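Local coordinates for protein acyl-CoA thioesterase II TesB2 (Mycobacterium marinum, PDB 3U0A) that probably hydrolyses fatty acyl-CoA thioesters, releasing the free fatty acid and coenzyme A, at residues Q44-V47 with S48-T52; E14-E17 with V18-R22; F231-D234 with E235-Y239. All coordinates share one frame; numbering follows the deposited sequence.

Contact 1 of 3, residues Q44-V47 with S48-T52. With NA (sodium ion), chain G.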
# COMPACT_ATOMS: atom_id res chain seq x y z
N GLN A 44 0.39 -4.90 -17.54
CA GLN A 44 1.47 -5.24 -18.44
C GLN A 44 2.81 -4.92 -17.79
O GLN A 44 3.75 -5.69 -17.93
CB GLN A 44 1.31 -4.59 -19.81
CG GLN A 44 0.22 -5.26 -20.67
CD GLN A 44 0.41 -5.08 -22.20
OE1 GLN A 44 0.38 -3.95 -22.73
NE2 GLN A 44 0.60 -6.18 -22.89
N SER A 45 2.90 -3.83 -17.04
CA SER A 45 4.09 -3.54 -16.27
C SER A 45 4.45 -4.70 -15.34
O SER A 45 5.61 -5.05 -15.23
CB SER A 45 3.92 -2.26 -15.46
OG SER A 45 3.56 -1.18 -16.27
N LEU A 46 3.46 -5.30 -14.69
CA LEU A 46 3.73 -6.47 -13.82
C LEU A 46 4.17 -7.69 -14.61
O LEU A 46 5.12 -8.39 -14.22
CB LEU A 46 2.52 -6.84 -12.96
CG LEU A 46 2.65 -8.10 -12.12
CD1 LEU A 46 3.70 -8.00 -11.05
CD2 LEU A 46 1.33 -8.49 -11.48
N VAL A 47 3.49 -7.94 -15.74
CA VAL A 47 3.81 -9.08 -16.56
C VAL A 47 5.25 -8.99 -17.01
O VAL A 47 5.94 -10.00 -17.05
CB VAL A 47 2.86 -9.20 -17.75
CG1 VAL A 47 3.32 -10.28 -18.73
CG2 VAL A 47 1.47 -9.47 -17.25
N SER A 48 5.70 -7.78 -17.32
CA SER A 48 7.10 -7.53 -17.66
C SER A 48 8.08 -7.88 -16.54
O SER A 48 9.19 -8.37 -16.78
CB SER A 48 7.29 -6.05 -17.97
OG SER A 48 7.02 -5.81 -19.33
N ALA A 49 7.67 -7.56 -15.32
CA ALA A 49 8.44 -7.89 -14.17
C ALA A 49 8.55 -9.43 -14.08
O ALA A 49 9.63 -9.95 -13.88
CB ALA A 49 7.79 -7.29 -12.92
N VAL A 50 7.43 -10.12 -14.28
CA VAL A 50 7.30 -11.54 -14.09
C VAL A 50 8.20 -12.35 -15.07
O VAL A 50 8.72 -13.44 -14.75
CB VAL A 50 5.82 -11.95 -14.20
CG1 VAL A 50 5.64 -13.46 -14.26
CG2 VAL A 50 5.04 -11.38 -13.05
N ARG A 51 8.41 -11.79 -16.26
CA ARG A 51 9.21 -12.48 -17.29
C ARG A 51 10.71 -12.50 -17.02
O ARG A 51 11.44 -13.31 -17.59
CB ARG A 51 8.87 -11.91 -18.66
CG ARG A 51 7.54 -12.49 -19.08
CD ARG A 51 7.10 -12.22 -20.49
NE ARG A 51 8.09 -12.54 -21.52
CZ ARG A 51 7.83 -12.45 -22.82
NH1 ARG A 51 8.77 -12.77 -23.73
NH2 ARG A 51 6.59 -12.07 -23.22
N THR A 52 11.15 -11.62 -16.12
CA THR A 52 12.54 -11.49 -15.71
C THR A 52 12.79 -12.20 -14.39
O THR A 52 13.90 -12.14 -13.85
CB THR A 52 12.95 -10.00 -15.52
OG1 THR A 52 12.35 -9.47 -14.33
CG2 THR A 52 12.52 -9.18 -16.71
NA NA G . 8.30 -15.62 -13.10
O HOH W 1 6.88 -15.41 -11.16

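Contact 2 of 3, residues E14-E17 with V18-R22. With SO4 (sulfate ion), chain D.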
# COMPACT_ATOMS: atom_id res chain seq x y z
N GLU A 14 5.68 -8.36 -26.49
CA GLU A 14 6.83 -8.58 -27.34
C GLU A 14 8.11 -8.30 -26.55
O GLU A 14 8.22 -7.27 -25.92
CB GLU A 14 6.78 -7.64 -28.55
CG GLU A 14 7.88 -7.89 -29.60
CD GLU A 14 8.01 -6.78 -30.66
OE1 GLU A 14 7.31 -5.73 -30.56
OE2 GLU A 14 8.83 -6.95 -31.60
N GLN A 15 9.10 -9.15 -26.60
CA GLN A 15 10.35 -8.80 -25.94
C GLN A 15 11.34 -8.20 -26.90
O GLN A 15 11.76 -8.85 -27.82
CB GLN A 15 10.99 -10.00 -25.28
CG GLN A 15 12.39 -9.78 -24.75
CD GLN A 15 12.91 -11.03 -24.11
OE1 GLN A 15 12.37 -12.09 -24.36
NE2 GLN A 15 13.92 -10.93 -23.27
N LEU A 16 11.72 -6.97 -26.64
CA LEU A 16 12.60 -6.24 -27.48
C LEU A 16 14.06 -6.50 -27.16
O LEU A 16 14.89 -6.38 -28.06
CB LEU A 16 12.34 -4.75 -27.31
CG LEU A 16 10.96 -4.23 -27.67
CD1 LEU A 16 10.96 -2.76 -27.40
CD2 LEU A 16 10.68 -4.53 -29.14
N GLU A 17 14.38 -6.82 -25.91
CA GLU A 17 15.77 -7.13 -25.50
C GLU A 17 15.69 -7.59 -24.08
O GLU A 17 14.65 -7.52 -23.49
CB GLU A 17 16.65 -5.86 -25.55
CG GLU A 17 17.91 -5.98 -26.36
CD GLU A 17 18.90 -7.02 -25.83
OE1 GLU A 17 19.42 -7.78 -26.66
OE2 GLU A 17 19.16 -7.09 -24.59
N VAL A 18 16.78 -8.04 -23.49
CA VAL A 18 16.74 -8.36 -22.05
C VAL A 18 16.21 -7.13 -21.25
O VAL A 18 16.68 -5.99 -21.45
CB VAL A 18 18.11 -8.82 -21.52
CG1 VAL A 18 18.06 -9.03 -20.02
CG2 VAL A 18 18.59 -10.09 -22.23
N ASN A 19 15.22 -7.36 -20.39
CA ASN A 19 14.67 -6.32 -19.55
C ASN A 19 13.95 -5.19 -20.28
O ASN A 19 13.71 -4.17 -19.68
CB ASN A 19 15.75 -5.70 -18.64
CG ASN A 19 16.37 -6.71 -17.67
OD1 ASN A 19 15.72 -7.63 -17.21
ND2 ASN A 19 17.62 -6.51 -17.36
N ILE A 20 13.62 -5.36 -21.57
CA ILE A 20 12.83 -4.36 -22.35
C ILE A 20 11.73 -5.13 -23.04
O ILE A 20 11.99 -6.04 -23.77
CB ILE A 20 13.68 -3.59 -23.41
CG1 ILE A 20 15.00 -3.05 -22.80
CG2 ILE A 20 12.85 -2.48 -24.07
CD1 ILE A 20 15.83 -2.12 -23.68
N TYR A 21 10.48 -4.73 -22.80
CA TYR A 21 9.30 -5.39 -23.38
C TYR A 21 8.39 -4.31 -23.98
O TYR A 21 8.53 -3.14 -23.70
CB TYR A 21 8.57 -6.19 -22.28
CG TYR A 21 9.39 -7.35 -21.70
CD1 TYR A 21 9.28 -8.63 -22.20
CD2 TYR A 21 10.27 -7.14 -20.65
CE1 TYR A 21 10.01 -9.67 -21.67
CE2 TYR A 21 11.02 -8.18 -20.13
CZ TYR A 21 10.89 -9.44 -20.63
OH TYR A 21 11.65 -10.48 -20.12
N ARG A 22 7.47 -4.71 -24.85
CA ARG A 22 6.58 -3.76 -25.50
C ARG A 22 5.21 -4.36 -25.54
O ARG A 22 5.06 -5.52 -25.92
CB ARG A 22 7.02 -3.42 -26.93
CG ARG A 22 6.03 -2.52 -27.64
CD ARG A 22 6.62 -1.75 -28.82
NE ARG A 22 6.95 -2.63 -29.93
CZ ARG A 22 7.69 -2.27 -30.97
NH1 ARG A 22 7.96 -3.13 -31.91
NH2 ARG A 22 8.17 -1.04 -31.05
S SO4 D . 15.99 -13.01 -20.35
O1 SO4 D . 17.14 -12.64 -19.44
O2 SO4 D . 14.80 -13.37 -19.53
O3 SO4 D . 15.61 -11.85 -21.21
O4 SO4 D . 16.42 -14.13 -21.29
O HOH W 2 11.61 -13.20 -21.29
O HOH W 3 18.87 -5.22 -22.49

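Contact 3 of 3, residues F231-D234 with E235-Y239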
# COMPACT_ATOMS: atom_id res chain seq x y z
N PHE A 231 -6.29 -18.45 -5.94
CA PHE A 231 -7.72 -18.33 -6.21
C PHE A 231 -7.95 -18.57 -7.71
O PHE A 231 -7.01 -18.83 -8.45
CB PHE A 231 -8.19 -16.91 -5.83
CG PHE A 231 -7.52 -15.82 -6.63
CD1 PHE A 231 -6.31 -15.29 -6.23
CD2 PHE A 231 -8.09 -15.37 -7.81
CE1 PHE A 231 -5.68 -14.31 -6.98
CE2 PHE A 231 -7.47 -14.40 -8.57
CZ PHE A 231 -6.26 -13.87 -8.15
N ARG A 232 -9.20 -18.44 -8.15
CA ARG A 232 -9.52 -18.44 -9.56
C ARG A 232 -10.47 -17.30 -9.92
O ARG A 232 -11.54 -17.18 -9.33
CB ARG A 232 -10.15 -19.77 -9.91
CG ARG A 232 -9.15 -20.92 -10.01
CD ARG A 232 -9.68 -22.09 -10.84
NE ARG A 232 -9.91 -21.70 -12.25
CZ ARG A 232 -9.04 -21.84 -13.25
NH1 ARG A 232 -7.84 -22.36 -13.04
NH2 ARG A 232 -9.39 -21.45 -14.47
N ALA A 233 -10.08 -16.47 -10.89
CA ALA A 233 -10.91 -15.36 -11.33
C ALA A 233 -12.08 -15.72 -12.23
O ALA A 233 -12.84 -14.85 -12.54
CB ALA A 233 -10.06 -14.34 -12.01
N ASP A 234 -12.20 -16.97 -12.67
CA ASP A 234 -13.42 -17.46 -13.30
C ASP A 234 -14.40 -18.13 -12.29
O ASP A 234 -15.39 -18.77 -12.69
CB ASP A 234 -13.11 -18.43 -14.46
CG ASP A 234 -12.09 -19.50 -14.09
OD1 ASP A 234 -11.67 -19.56 -12.92
OD2 ASP A 234 -11.68 -20.25 -15.00
N GLU A 235 -14.12 -17.96 -10.99
CA GLU A 235 -15.03 -18.36 -9.91
C GLU A 235 -15.36 -17.13 -9.10
O GLU A 235 -14.64 -16.14 -9.17
CB GLU A 235 -14.39 -19.44 -9.03
CG GLU A 235 -14.44 -20.84 -9.65
CD GLU A 235 -13.83 -21.95 -8.78
OE1 GLU A 235 -13.34 -21.67 -7.62
OE2 GLU A 235 -13.90 -23.13 -9.25
N TRP A 236 -16.45 -17.16 -8.33
CA TRP A 236 -16.85 -15.98 -7.59
C TRP A 236 -15.79 -15.49 -6.61
O TRP A 236 -15.25 -16.28 -5.80
CB TRP A 236 -18.17 -16.21 -6.86
CG TRP A 236 -19.38 -16.22 -7.78
CD1 TRP A 236 -20.20 -17.29 -8.08
CD2 TRP A 236 -19.95 -15.09 -8.53
NE1 TRP A 236 -21.19 -16.91 -8.94
CE2 TRP A 236 -21.10 -15.61 -9.25
CE3 TRP A 236 -19.62 -13.74 -8.67
CZ2 TRP A 236 -21.88 -14.82 -10.09
CZ3 TRP A 236 -20.41 -12.95 -9.51
CH2 TRP A 236 -21.52 -13.49 -10.21
N LEU A 237 -15.48 -14.20 -6.73
CA LEU A 237 -14.69 -13.44 -5.75
C LEU A 237 -15.57 -12.33 -5.14
O LEU A 237 -16.29 -11.63 -5.87
CB LEU A 237 -13.49 -12.80 -6.44
CG LEU A 237 -12.54 -13.73 -7.16
CD1 LEU A 237 -11.61 -12.94 -8.05
CD2 LEU A 237 -11.78 -14.63 -6.17
N LEU A 238 -15.53 -12.20 -3.82
CA LEU A 238 -16.17 -11.07 -3.16
C LEU A 238 -15.16 -9.99 -2.81
O LEU A 238 -14.16 -10.24 -2.13
CB LEU A 238 -16.86 -11.50 -1.89
CG LEU A 238 -17.36 -10.40 -0.93
CD1 LEU A 238 -18.60 -9.71 -1.48
CD2 LEU A 238 -17.66 -11.03 0.41
N TYR A 239 -15.44 -8.80 -3.31
CA TYR A 239 -14.64 -7.67 -3.03
C TYR A 239 -15.27 -6.87 -1.92
O TYR A 239 -16.26 -6.19 -2.13
CB TYR A 239 -14.52 -6.78 -4.22
CG TYR A 239 -13.22 -6.04 -4.26
CD1 TYR A 239 -12.36 -5.98 -3.15
CD2 TYR A 239 -12.83 -5.39 -5.41
CE1 TYR A 239 -11.13 -5.29 -3.23
CE2 TYR A 239 -11.62 -4.71 -5.50
CZ TYR A 239 -10.76 -4.67 -4.44
OH TYR A 239 -9.57 -3.99 -4.64

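Contact 1 of 3, residues Q44-V47 with S48-T52
Val47, Ser48 and Leu46 form the middle of this contact, in which one turn of the helix 34-51 meets the next near the helix's C-terminal end. The carbonyl of Val47 receives the amide of Arg51, with Val47 O and Arg51 N 3.2 Å apart. Close to the same oxygen is the start of the arginine side chain, Arg51 CG standing 3.6 Å from Val47 O, while the charged end runs on to the backbone carbonyl of Leu13. Ser48 looks back along the helix: its N bonds to Gln44 O at 2.9 Å, and its CB rests 3.4 Å from Ser45 O. The hydroxyl of Ser45 turns to Val41 O, one turn earlier.

Leu46 pairs with Val50 through both backbone and side chain. Val50 N reaches Leu46 O at 2.9 Å, and beside this bond the Leu46 methyl CD1 meets Val50 CG2 at 4.1 Å, the two side chains passing at a slant. Val50 has CG1 anti to its own N (chi1 170°), which sets CG2 next to that N and hence on the side of the preceding turn. Beyond the pair, Leu46 packs on Met106 and Val50 on Phe110 of strand 101-111, as expected of the central helix wrapped by the sheet in a hot-dog domain.

Beyond the last helical turn, Thr52 bonds through both OG1 and N to Ala49 O, the hydroxyl at 2.8 Å. Val50 O is instead turned to a sodium ion, at 2.8 Å, which also binds water 1 and Val53 O. The last turn therefore hands its carbonyls to a hydroxyl and a cation as well as to amides, and the sodium probably offsets part of the negative pole of the helix dipole.

Contact 2 of 3, residues E14-E17 with V18-R22
Arg22 and Glu14 form a salt bridge in which both donors converge on one carboxylate oxygen: NH1 lies 3.0 Å and NE 3.2 Å from Glu14 OE1. The side chains run alongside each other, with carboxylate and guanidinium planes 43° apart. Glu14 is extended, CG anti to the backbone N (chi1 -174°), whereas Arg22 bends at chi3 to bring the flank of its guanidinium to OE1. Behind them, the two backbones exchange a pair of hydrogen bonds, Arg22 N to Glu14 O at 2.9 Å and Glu14 N to Arg22 O.

This is a beta hairpin, closed by a type II turn from Glu17 to Ile20 with Ile20 N bonded to Glu17 O at 3.1 Å. Next to the turn sits a classic bulge: Leu16 N, at 3.0 Å, and more weakly Glu17 N share Ile20 O. Glu17 OE2 folds back to accept a weak hydrogen bond from Val18 N.

On one face Leu16 CD1 meets Ile20 CG2 at 3.8 Å, and Leu16 CD2 lies over the Arg22 guanidinium. On the other, Gln15 runs beside Tyr21, its CB 3.8 Å from Tyr21 CE1 and its amide 20° from the ring plane; Gln15 NE2 makes a weak bond to a sulfate, probably from the crystallisation liquor, that Arg82 also binds.

Contact 3 of 3, residues F231-D234 with E235-Y239
Arg232 and Glu235 close a type I beta turn that leads out of the loop after strand 217-227 and into strand 237-247 of the second hot-dog domain. Its backbone bond runs from Glu235 N to Arg232 O at 3.2 Å, the donor standing well above the carbonyl plane, 59° out of it. Close by, the CB atoms of these two residues approach to 4.3 Å.

The charged interaction lies within the turn. Arg232 grips Asp234 side-on, NE to OD1 at 2.9 Å and NH2 to OD2 at 2.6 Å, with OD2 almost in the guanidinium plane. Asp234 places CG between its backbone N and carbonyl carbon (chi1 48°), which turns the carboxylate toward the Arg232 guanidinium. Both partners are secured further: Arg232 NH1 forms a salt bridge with Asp184, while Leu182 takes a bond from Arg232 NH2 and gives one to Asp234 OD2. This network should hold the guanidinium firmly in one orientation.

In the apolar part Leu237, the first residue of the strand, packs on Ile257 and Phe176, while Phe231 and Ala233 lean on Leu193 and Ala192 of helix 186-200. Leu237 CD1 lies 4.1 Å from Ala233 CA. The Leu237 and Phe231 side chains cross at about a right angle, and Leu237 CD2 lies 4.1 Å from Phe231 CD2, approaching the ring obliquely.

In the fold
Contact 2 comes first along the chain, then contact 1, then contact 3. The first two are neighbours, with centres 10 Å apart: the hairpin of strands 14-17 and 20-23 leans on the end of helix 34-51, Tyr21 CB lying 3.4 Å from Ser48 OG and Tyr21 OH 3.5 Å from Arg51 CB. Contact 3 stands apart, its centre 22 Å from that of contact 1 and 31 Å from that of contact 2, and touches neither. Contacts 1 and 3 fall in the N-terminal and C-terminal thioesterase regions, contact 1 within helix 34-51 and contact 3 against helix 186-200, consistent with the double hot-dog architecture of this thioesterase family.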